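Local coordinates for peptide-binding protein (Photobacterium damsela subsp. piscicida, PDB 6SQX) that cleaves the peptidoglycan of potentially competing bacteria, as a secreted NlpC/P60 endopeptidase assigned to the cysteine peptidases, at residues T403-N408 against G445-E450; A411-A416 against Q460-A465; Y345-A350 against L383-N388. One frame throughout, in Å; residues are numbered along the deposited sequence. Where two conformers were deposited one is given.

Contact 1 (T403-N408 against G445-E450). With EDO (1,2-ethanediol), chain O.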
loop_
_atom_site.group_PDB
_atom_site.type_symbol
_atom_site.label_atom_id
_atom_site.label_comp_id
_atom_site.label_asym_id
_atom_site.label_seq_id
_atom_site.Cartn_x
_atom_site.Cartn_y
_atom_site.Cartn_z
ATOM N N THR A 403 -10.503 -3.263 -23.318
ATOM C CA THR A 403 -10.413 -4.587 -23.913
ATOM C C THR A 403 -11.783 -4.936 -24.481
ATOM O O THR A 403 -12.791 -4.305 -24.154
ATOM C CB THR A 403 -9.946 -5.623 -22.866
ATOM O OG1 THR A 403 -9.480 -6.811 -23.516
ATOM C CG2 THR A 403 -11.055 -5.991 -21.893
ATOM N N GLU A 404 -11.822 -5.972 -25.315
ATOM C CA GLU A 404 -13.085 -6.525 -25.784
ATOM C C GLU A 404 -13.548 -7.589 -24.795
ATOM O O GLU A 404 -12.854 -8.585 -24.578
ATOM C CB GLU A 404 -12.895 -7.143 -27.163
ATOM C CG GLU A 404 -12.655 -6.117 -28.259
ATOM C CD GLU A 404 -13.853 -5.188 -28.501
ATOM O OE1 GLU A 404 -15.013 -5.666 -28.485
ATOM O OE2 GLU A 404 -13.624 -3.971 -28.710
ATOM N N TYR A 405 -14.731 -7.394 -24.217
ATOM C CA TYR A 405 -15.278 -8.330 -23.242
ATOM C C TYR A 405 -16.770 -8.463 -23.500
ATOM O O TYR A 405 -17.502 -7.466 -23.443
ATOM C CB TYR A 405 -15.009 -7.806 -21.827
ATOM C CG TYR A 405 -15.632 -8.586 -20.687
ATOM C CD1 TYR A 405 -15.578 -9.988 -20.627
ATOM C CD2 TYR A 405 -16.252 -7.914 -19.636
ATOM C CE1 TYR A 405 -16.129 -10.692 -19.544
ATOM C CE2 TYR A 405 -16.808 -8.609 -18.561
ATOM C CZ TYR A 405 -16.756 -10.000 -18.523
ATOM O OH TYR A 405 -17.297 -10.665 -17.446
ATOM N N ASN A 406 -17.213 -9.687 -23.792
ATOM C CA ASN A 406 -18.590 -9.940 -24.232
ATOM C C ASN A 406 -18.962 -9.091 -25.453
ATOM O O ASN A 406 -20.005 -8.435 -25.486
ATOM C CB ASN A 406 -19.578 -9.734 -23.084
ATOM C CG ASN A 406 -19.359 -10.705 -21.943
ATOM O OD1 ASN A 406 -19.526 -10.353 -20.772
ATOM N ND2 ASN A 406 -18.978 -11.939 -22.277
ATOM N N HIS A 407 -18.073 -9.076 -26.448
ATOM C CA HIS A 407 -18.290 -8.324 -27.691
ATOM C C HIS A 407 -18.584 -6.846 -27.430
ATOM O O HIS A 407 -19.296 -6.185 -28.193
ATOM C CB HIS A 407 -19.355 -8.975 -28.581
ATOM C CG HIS A 407 -18.987 -10.351 -29.041
ATOM N ND1 HIS A 407 -19.597 -11.489 -28.555
ATOM C CD2 HIS A 407 -18.054 -10.773 -29.928
ATOM C CE1 HIS A 407 -19.062 -12.551 -29.131
ATOM N NE2 HIS A 407 -18.122 -12.145 -29.967
ATOM N N ASN A 408 -18.048 -6.316 -26.338
ATOM C CA ASN A 408 -18.174 -4.908 -26.039
ATOM C C ASN A 408 -16.807 -4.405 -25.612
ATOM O O ASN A 408 -16.053 -5.133 -24.961
ATOM C CB ASN A 408 -19.177 -4.681 -24.911
ATOM C CG ASN A 408 -20.151 -3.576 -25.228
ATOM O OD1 ASN A 408 -21.373 -3.783 -25.238
ATOM N ND2 ASN A 408 -19.618 -2.390 -25.524
ATOM N N GLY A 445 -17.783 -7.074 -11.846
ATOM C CA GLY A 445 -18.983 -7.844 -11.619
ATOM C C GLY A 445 -20.232 -7.388 -12.349
ATOM O O GLY A 445 -21.273 -8.050 -12.217
ATOM N N ASP A 446 -20.166 -6.312 -13.134
ATOM C CA ASP A 446 -21.364 -5.849 -13.841
ATOM C C ASP A 446 -21.930 -6.941 -14.731
ATOM O O ASP A 446 -23.151 -7.008 -14.936
ATOM C CB ASP A 446 -21.061 -4.621 -14.711
ATOM C CG ASP A 446 -21.031 -3.310 -13.940
ATOM O OD1 ASP A 446 -21.258 -3.299 -12.722
ATOM O OD2 ASP A 446 -20.783 -2.287 -14.600
ATOM N N ALA A 447 -21.065 -7.819 -15.244
ATOM C CA ALA A 447 -21.516 -8.903 -16.098
ATOM C C ALA A 447 -22.438 -9.869 -15.375
ATOM O O ALA A 447 -23.210 -10.570 -16.043
ATOM C CB ALA A 447 -20.309 -9.679 -16.637
ATOM N N PHE A 448 -22.402 -9.904 -14.048
ATOM C CA PHE A 448 -23.172 -10.831 -13.231
ATOM C C PHE A 448 -24.404 -10.181 -12.622
ATOM O O PHE A 448 -25.126 -10.821 -11.843
ATOM C CB PHE A 448 -22.268 -11.419 -12.145
ATOM C CG PHE A 448 -20.969 -11.930 -12.684
ATOM C CD1 PHE A 448 -20.947 -12.905 -13.679
ATOM C CD2 PHE A 448 -19.753 -11.438 -12.210
ATOM C CE1 PHE A 448 -19.719 -13.354 -14.216
ATOM C CE2 PHE A 448 -18.542 -11.906 -12.717
ATOM C CZ PHE A 448 -18.529 -12.859 -13.736
ATOM N N THR A 449 -24.688 -8.936 -13.013
ATOM C CA THR A 449 -25.790 -8.195 -12.410
ATOM C C THR A 449 -27.114 -8.921 -12.602
ATOM O O THR A 449 -27.893 -9.068 -11.655
ATOM C CB THR A 449 -25.858 -6.803 -13.023
ATOM O OG1 THR A 449 -24.648 -6.095 -12.713
ATOM C CG2 THR A 449 -27.052 -6.027 -12.460
ATOM N N GLU A 450 -27.386 -9.390 -13.825
ATOM C CA GLU A 450 -28.659 -10.049 -14.084
ATOM C C GLU A 450 -28.790 -11.334 -13.269
ATOM O O GLU A 450 -29.816 -11.569 -12.630
ATOM C CB GLU A 450 -28.823 -10.325 -15.575
ATOM C CG GLU A 450 -30.139 -10.936 -15.946
ATOM C CD GLU A 450 -30.235 -11.261 -17.421
ATOM O OE1 GLU A 450 -29.277 -10.956 -18.185
ATOM O OE2 GLU A 450 -31.273 -11.840 -17.811
HETATM C C1 EDO O . -10.755 -9.594 -22.757
HETATM O O1 EDO O . -10.111 -8.873 -23.800
HETATM C C2 EDO O . -9.726 -10.358 -21.955
HETATM O O2 EDO O . -10.360 -11.525 -21.532
#

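Contact 2 (A411-A416 against Q460-A465)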
loop_
_atom_site.group_PDB
_atom_site.type_symbol
_atom_site.label_atom_id
_atom_site.label_comp_id
_atom_site.label_asym_id
_atom_site.label_seq_id
_atom_site.Cartn_x
_atom_site.Cartn_y
_atom_site.Cartn_z
ATOM N N ALA A 411 -13.631 -0.554 -20.338
ATOM C CA ALA A 411 -12.457 -0.040 -19.644
ATOM C C ALA A 411 -12.023 -1.008 -18.534
ATOM O O ALA A 411 -12.859 -1.651 -17.890
ATOM C CB ALA A 411 -12.773 1.334 -19.064
ATOM N N ILE A 412 -10.702 -1.086 -18.286
ATOM C CA ILE A 412 -10.131 -2.061 -17.351
ATOM C C ILE A 412 -9.134 -1.405 -16.397
ATOM O O ILE A 412 -8.606 -0.315 -16.655
ATOM C CB ILE A 412 -9.455 -3.253 -18.073
ATOM C CG1 ILE A 412 -8.341 -2.712 -18.987
ATOM C CG2 ILE A 412 -10.474 -4.039 -18.923
ATOM C CD1 ILE A 412 -7.310 -3.727 -19.368
ATOM N N MET A 413 -8.881 -2.090 -15.278
ATOM C CA MET A 413 -7.917 -1.584 -14.308
ATOM C C MET A 413 -7.220 -2.737 -13.591
ATOM O O MET A 413 -7.778 -3.826 -13.408
ATOM C CB MET A 413 -8.605 -0.646 -13.281
ATOM C CG MET A 413 -9.818 -1.355 -12.586
ATOM S SD MET A 413 -10.400 -0.306 -11.226
ATOM C CE MET A 413 -11.839 -1.205 -10.691
ATOM N N PHE A 414 -6.000 -2.464 -13.145
ATOM C CA PHE A 414 -5.252 -3.362 -12.269
ATOM C C PHE A 414 -5.580 -2.944 -10.843
ATOM O O PHE A 414 -5.451 -1.746 -10.508
ATOM C CB PHE A 414 -3.761 -3.174 -12.541
ATOM C CG PHE A 414 -2.860 -3.891 -11.583
ATOM C CD1 PHE A 414 -2.845 -5.283 -11.516
ATOM C CD2 PHE A 414 -1.933 -3.182 -10.822
ATOM C CE1 PHE A 414 -1.952 -5.949 -10.655
ATOM C CE2 PHE A 414 -1.046 -3.841 -9.980
ATOM C CZ PHE A 414 -1.042 -5.230 -9.903
ATOM N N ASN A 415 -6.059 -3.863 -10.002
ATOM C CA ASN A 415 -6.508 -3.428 -8.683
ATOM C C ASN A 415 -6.606 -4.604 -7.721
ATOM O O ASN A 415 -6.574 -5.770 -8.138
ATOM C CB ASN A 415 -7.824 -2.610 -8.793
ATOM C CG ASN A 415 -9.076 -3.445 -9.174
ATOM O OD1 ASN A 415 -10.108 -3.383 -8.507
ATOM N ND2 ASN A 415 -8.997 -4.188 -10.269
ATOM N N ALA A 416 -6.716 -4.295 -6.427
ATOM C CA ALA A 416 -6.929 -5.269 -5.367
ATOM C C ALA A 416 -8.259 -4.917 -4.717
ATOM O O ALA A 416 -8.312 -4.042 -3.845
ATOM C CB ALA A 416 -5.802 -5.242 -4.322
ATOM N N GLN A 460 -24.147 -3.060 -6.881
ATOM C CA GLN A 460 -23.977 -1.607 -6.918
ATOM C C GLN A 460 -22.758 -1.346 -7.791
ATOM O O GLN A 460 -21.615 -1.535 -7.344
ATOM C CB GLN A 460 -23.785 -1.096 -5.493
ATOM C CG GLN A 460 -24.923 -1.481 -4.572
ATOM C CD GLN A 460 -26.239 -0.926 -5.074
ATOM O OE1 GLN A 460 -26.406 0.298 -5.204
ATOM N NE2 GLN A 460 -27.201 -1.817 -5.351
ATOM N N SER A 461 -22.993 -0.973 -9.058
ATOM C CA SER A 461 -21.897 -0.858 -10.018
ATOM C C SER A 461 -20.911 0.242 -9.630
ATOM O O SER A 461 -21.303 1.334 -9.200
ATOM C CB SER A 461 -22.424 -0.573 -11.420
ATOM O OG SER A 461 -21.330 -0.382 -12.309
ATOM N N LEU A 462 -19.611 -0.040 -9.772
ATOM C CA LEU A 462 -18.621 1.005 -9.515
ATOM C C LEU A 462 -18.822 2.206 -10.429
ATOM O O LEU A 462 -18.444 3.330 -10.064
ATOM C CB LEU A 462 -17.198 0.466 -9.675
ATOM C CG LEU A 462 -16.623 -0.261 -8.467
ATOM C CD1 LEU A 462 -17.358 -1.562 -8.180
ATOM C CD2 LEU A 462 -15.122 -0.508 -8.661
ATOM N N TRP A 463 -19.404 2.002 -11.618
ATOM C CA TRP A 463 -19.685 3.139 -12.503
ATOM C C TRP A 463 -20.697 4.098 -11.909
ATOM O O TRP A 463 -20.786 5.240 -12.383
ATOM C CB TRP A 463 -20.246 2.661 -13.849
ATOM C CG TRP A 463 -19.235 1.999 -14.741
ATOM C CD1 TRP A 463 -19.140 0.652 -15.037
ATOM C CD2 TRP A 463 -18.172 2.644 -15.456
ATOM N NE1 TRP A 463 -18.092 0.449 -15.890
ATOM C CE2 TRP A 463 -17.474 1.643 -16.161
ATOM C CE3 TRP A 463 -17.733 3.975 -15.551
ATOM C CZ2 TRP A 463 -16.380 1.927 -16.983
ATOM C CZ3 TRP A 463 -16.659 4.263 -16.371
ATOM C CH2 TRP A 463 -15.990 3.242 -17.088
ATOM N N ASN A 464 -21.475 3.658 -10.910
ATOM C CA ASN A 464 -22.486 4.510 -10.290
ATOM C C ASN A 464 -22.051 5.055 -8.935
ATOM O O ASN A 464 -22.877 5.635 -8.214
ATOM C CB ASN A 464 -23.819 3.764 -10.170
ATOM C CG ASN A 464 -24.381 3.367 -11.506
ATOM O OD1 ASN A 464 -24.703 2.176 -11.730
ATOM N ND2 ASN A 464 -24.482 4.339 -12.427
ATOM N N ALA A 465 -20.774 4.906 -8.575
ATOM C CA ALA A 465 -20.295 5.417 -7.294
ATOM C C ALA A 465 -20.527 6.926 -7.210
ATOM O O ALA A 465 -20.384 7.646 -8.200
ATOM C CB ALA A 465 -18.803 5.077 -7.135
#

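Contact 3 (Y345-A350 against L383-N388). With EDO (1,2-ethanediol), chain F.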
loop_
_atom_site.group_PDB
_atom_site.type_symbol
_atom_site.label_atom_id
_atom_site.label_comp_id
_atom_site.label_asym_id
_atom_site.label_seq_id
_atom_site.Cartn_x
_atom_site.Cartn_y
_atom_site.Cartn_z
ATOM N N TYR A 345 -5.266 9.939 -0.401
ATOM C CA TYR A 345 -4.073 10.737 -0.641
ATOM C C TYR A 345 -3.479 10.466 -2.014
ATOM O O TYR A 345 -2.921 11.376 -2.642
ATOM C CB TYR A 345 -3.064 10.549 0.494
ATOM C CG TYR A 345 -3.569 11.165 1.779
ATOM C CD1 TYR A 345 -3.405 12.527 2.018
ATOM C CD2 TYR A 345 -4.237 10.401 2.737
ATOM C CE1 TYR A 345 -3.891 13.099 3.187
ATOM C CE2 TYR A 345 -4.719 10.957 3.909
ATOM C CZ TYR A 345 -4.548 12.311 4.125
ATOM O OH TYR A 345 -5.022 12.883 5.266
ATOM N N GLN A 346 -3.593 9.219 -2.512
ATOM C CA GLN A 346 -3.168 8.953 -3.888
ATOM C C GLN A 346 -4.003 9.761 -4.866
ATOM O O GLN A 346 -3.461 10.463 -5.742
ATOM C CB GLN A 346 -3.270 7.445 -4.201
ATOM C CG GLN A 346 -2.268 6.619 -3.389
ATOM C CD GLN A 346 -2.364 5.141 -3.666
ATOM O OE1 GLN A 346 -3.336 4.674 -4.253
ATOM N NE2 GLN A 346 -1.379 4.398 -3.196
ATOM N N ALA A 347 -5.334 9.694 -4.704
ATOM C CA ALA A 347 -6.228 10.357 -5.650
ATOM C C ALA A 347 -6.012 11.863 -5.667
ATOM O O ALA A 347 -6.089 12.488 -6.723
ATOM C CB ALA A 347 -7.679 10.064 -5.300
ATOM N N ASN A 348 -5.737 12.458 -4.504
ATOM C CA ASN A 348 -5.648 13.906 -4.396
ATOM C C ASN A 348 -4.235 14.460 -4.520
ATOM O O ASN A 348 -4.078 15.632 -4.891
ATOM C CB ASN A 348 -6.315 14.351 -3.098
ATOM C CG ASN A 348 -7.815 14.305 -3.205
ATOM O OD1 ASN A 348 -8.437 15.280 -3.644
ATOM N ND2 ASN A 348 -8.421 13.191 -2.799
ATOM N N TYR A 349 -3.199 13.675 -4.222
ATOM C CA TYR A 349 -1.849 14.226 -4.138
ATOM C C TYR A 349 -0.841 13.568 -5.059
ATOM O O TYR A 349 0.303 14.037 -5.125
ATOM C CB TYR A 349 -1.314 14.204 -2.692
ATOM C CG TYR A 349 -2.186 15.056 -1.779
ATOM C CD1 TYR A 349 -2.060 16.451 -1.753
ATOM C CD2 TYR A 349 -3.140 14.473 -0.948
ATOM C CE1 TYR A 349 -2.886 17.204 -0.955
ATOM C CE2 TYR A 349 -3.977 15.234 -0.174
ATOM C CZ TYR A 349 -3.823 16.603 -0.159
ATOM O OH TYR A 349 -4.649 17.366 0.640
ATOM N N ALA A 350 -1.211 12.496 -5.754
ATOM C CA ALA A 350 -0.300 11.975 -6.759
ATOM C C ALA A 350 -0.404 12.718 -8.086
ATOM O O ALA A 350 0.423 12.494 -8.983
ATOM C CB ALA A 350 -0.539 10.469 -6.967
ATOM N N LEU A 383 -4.789 6.832 -12.110
ATOM C CA LEU A 383 -5.497 6.154 -11.043
ATOM C C LEU A 383 -6.980 6.468 -11.174
ATOM O O LEU A 383 -7.361 7.625 -11.376
ATOM C CB LEU A 383 -5.003 6.664 -9.686
ATOM C CG LEU A 383 -3.494 6.659 -9.434
ATOM C CD1 LEU A 383 -3.151 7.096 -8.022
ATOM C CD2 LEU A 383 -2.925 5.239 -9.694
ATOM N N VAL A 384 -7.825 5.457 -11.058
ATOM C CA VAL A 384 -9.272 5.639 -10.984
ATOM C C VAL A 384 -9.701 5.328 -9.563
ATOM O O VAL A 384 -9.400 4.243 -9.050
ATOM C CB VAL A 384 -10.021 4.732 -11.980
ATOM C CG1 VAL A 384 -11.494 5.188 -12.098
ATOM C CG2 VAL A 384 -9.343 4.768 -13.347
ATOM N N SER A 385 -10.409 6.265 -8.922
ATOM C CA SER A 385 -10.821 6.077 -7.550
ATOM C C SER A 385 -12.333 6.230 -7.438
ATOM O O SER A 385 -12.975 6.863 -8.274
ATOM C CB SER A 385 -10.071 7.028 -6.604
ATOM O OG SER A 385 -10.237 8.399 -6.991
ATOM N N PHE A 386 -12.891 5.613 -6.398
ATOM C CA PHE A 386 -14.332 5.439 -6.247
ATOM C C PHE A 386 -14.663 5.669 -4.781
ATOM O O PHE A 386 -13.903 5.260 -3.905
ATOM C CB PHE A 386 -14.759 3.989 -6.606
ATOM C CG PHE A 386 -14.158 3.466 -7.903
ATOM C CD1 PHE A 386 -12.892 2.884 -7.898
ATOM C CD2 PHE A 386 -14.868 3.519 -9.093
ATOM C CE1 PHE A 386 -12.311 2.393 -9.070
ATOM C CE2 PHE A 386 -14.322 3.003 -10.286
ATOM C CZ PHE A 386 -13.021 2.435 -10.267
ATOM N N GLY A 387 -15.808 6.293 -4.512
ATOM C CA GLY A 387 -16.211 6.433 -3.124
ATOM C C GLY A 387 -17.697 6.719 -3.007
ATOM O O GLY A 387 -18.406 6.845 -4.009
ATOM N N ASN A 388 -18.166 6.820 -1.755
ATOM C CA ASN A 388 -19.586 6.976 -1.446
ATOM C C ASN A 388 -20.012 8.425 -1.264
ATOM O O ASN A 388 -21.175 8.667 -0.947
ATOM C CB ASN A 388 -19.980 6.160 -0.200
ATOM C CG ASN A 388 -19.398 6.721 1.106
ATOM O OD1 ASN A 388 -18.836 7.819 1.149
ATOM N ND2 ASN A 388 -19.540 5.953 2.184
HETATM C C1 EDO F . 4.580 11.083 -10.013
HETATM O O1 EDO F . 5.749 11.489 -9.292
HETATM C C2 EDO F . 3.527 10.559 -9.056
HETATM O O2 EDO F . 2.910 11.639 -8.334
#

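Contact 1 (T403-N408 against G445-E450)
Tyr-405 and Ala-447 meet in a small surface contact, where the hairpin joining strands 395-405 and 408-415 approaches the 3-10 turn that leads into helix 449-453. The hairpin closes through paired backbone bonds, Tyr-405 N to Asn-408 O at 2.7 Å and Asn-408 N to Tyr-405 O at 3.2 Å. Asn-406 and His-407, both with positive phi, form its two-residue turn, close to type I'. Across the interface, the phenol end of the tyrosine does most of the touching. Its CG stands anti to the backbone N (chi1 174°), which sends the ring out from the hairpin, and the OH comes to 3.3 Å from Ala-447 CB. The methyl lies oblique to the ring, with Tyr-405 CZ 4.0 Å from the same CB. Asn-406 turns its side chain back over its neighbour, so that OD1 sits 3.5 Å above the Tyr-405 ring plane, displaced toward the rim. On the other segment, Asp-446 O takes two donors from Thr-449 on the same face of its carbonyl plane: OG1 at 2.8 Å and the backbone N at 3.1 Å. This ties the 3-10 turn to the first turn of the helix, with Phe-448 as N-cap. The polar link between the segments runs through a third element, since Glu-29 receives a hydrogen bond from Tyr-405 OH on one carboxylate oxygen and from Gly-445 N on the other. The contact is thus van der Waals in itself, and the phenol, held by Glu-29, offers its oxygen end to a methyl group without forgoing a polar partner.

Contact 2 (A411-A416 against Q460-A465)
Ala-411 and Met-413, on strand 408-415 of the antiparallel sheet in the NlpC/P60 domain, face an ST turn at Ser-461 whose 3-10 residues, Leu-462 and Trp-463, pack against them. The backbones stay well apart, Ala-411 CA and Trp-463 CA being 10.6 Å from each other, and side chains span the gap. The tryptophan side is the more enclosed. Ala-411 CB meets the edge of the indole near its plane, 4.2 Å from Trp-463 CZ2, while Leu-368 of helix 361-370 touches both residues and Lys-365 makes a cation-pi contact with the indole. The second touch, between Met-413 and Leu-462, lies on the more open side. Past CG the methionine runs out straight (chi2 171°, chi3 175°) and brings its terminal methyl to the leucine, with Met-413 CE 3.9 Å from Leu-462 CD2. Leu-462 is partly exposed and modelled in two conformers, so the distance holds for one of them. No hydrogen bond joins the segments. The turn that presents Leu-462 and Trp-463 is fixed from within: Ser-461 OG accepts from Trp-463 N at 3.1 Å, with an N-H...O angle of 146°.

Contact 3 (Y345-A350 against L383-N388)
With CG anti to its carbonyl carbon (chi1 -52°) and an extended second torsion (chi2 -176°), Leu-383 reaches from strand 382-387 to the helix and sets CD1 3.8 Å from Gln-346 CB. Two residues along, Ser-385 has its OG between the backbone N and the carbonyl carbon (chi1 56°), which brings the hydroxyl against a methyl group, 3.5 Å from Ala-347 CB. The leucine methyl settles over the helix backbone as well as over side chains: CD1 is 4.1 Å from Gln-346 O and 4.4 Å from Ala-350 CB. Small residues keep the two elements close, and Ala-347 CA lies 6.6 Å from Ser-385 CA. This is helix-on-sheet packing within the NlpC/P60 domain, with helix 343-349 laid against one face of the antiparallel sheet. Leu-383 and Ser-385 contribute to that face, while Val-384, between them, points away from the helix. Strand 467-472, next to strand 382-387 in the sheet, adds polar ties: Asn-469 ND2 bonds to the hydroxyl of Ser-385, and Thr-471 OG1 to Ala-347 O. The serine oxygen, buried against an alanine methyl, therefore has a polar partner. Gln-346 divides its roles along its length. Its CB meets the leucine, whereas the extended chain carries the amide past the strand residues, and NE2 bonds to the carbonyl oxygens of Pro-340 and Ser-325, which ties this helix to the residue just before helix 326-334. Ser-325 directly follows Cys-324, found as cysteinesulfonic acid in this crystal. On the same segment, Ala-350 O accepts a hydrogen bond from O2 of a bound ethanediol at 2.7 Å.

In the fold
Contact 1 is a surface contact at the hairpin end of the sheet, whereas contact 3 is wholly buried and contact 2 buried except for the partly exposed Leu-462. All three involve strands of the same antiparallel sheet. Contacts 1 and 2 draw on the paired hairpin strands 395-405 and 408-415, respectively, and a hydrogen bond between the Asp-446 carboxylate and the Ser-461 hydroxyl links their other halves. Phe-386 connects contacts 2 and 3: its CZ lies 3.9 Å from Met-413 CE, while Leu-383 and Ser-385 of the same strand face helix 343-349. Contact 1 is a van der Waals touch accompanied by an outside carboxylate that bonds both segments, contact 2 is apolar, and contact 3 combines methyl packing with buried polar groups satisfied by neighbouring elements.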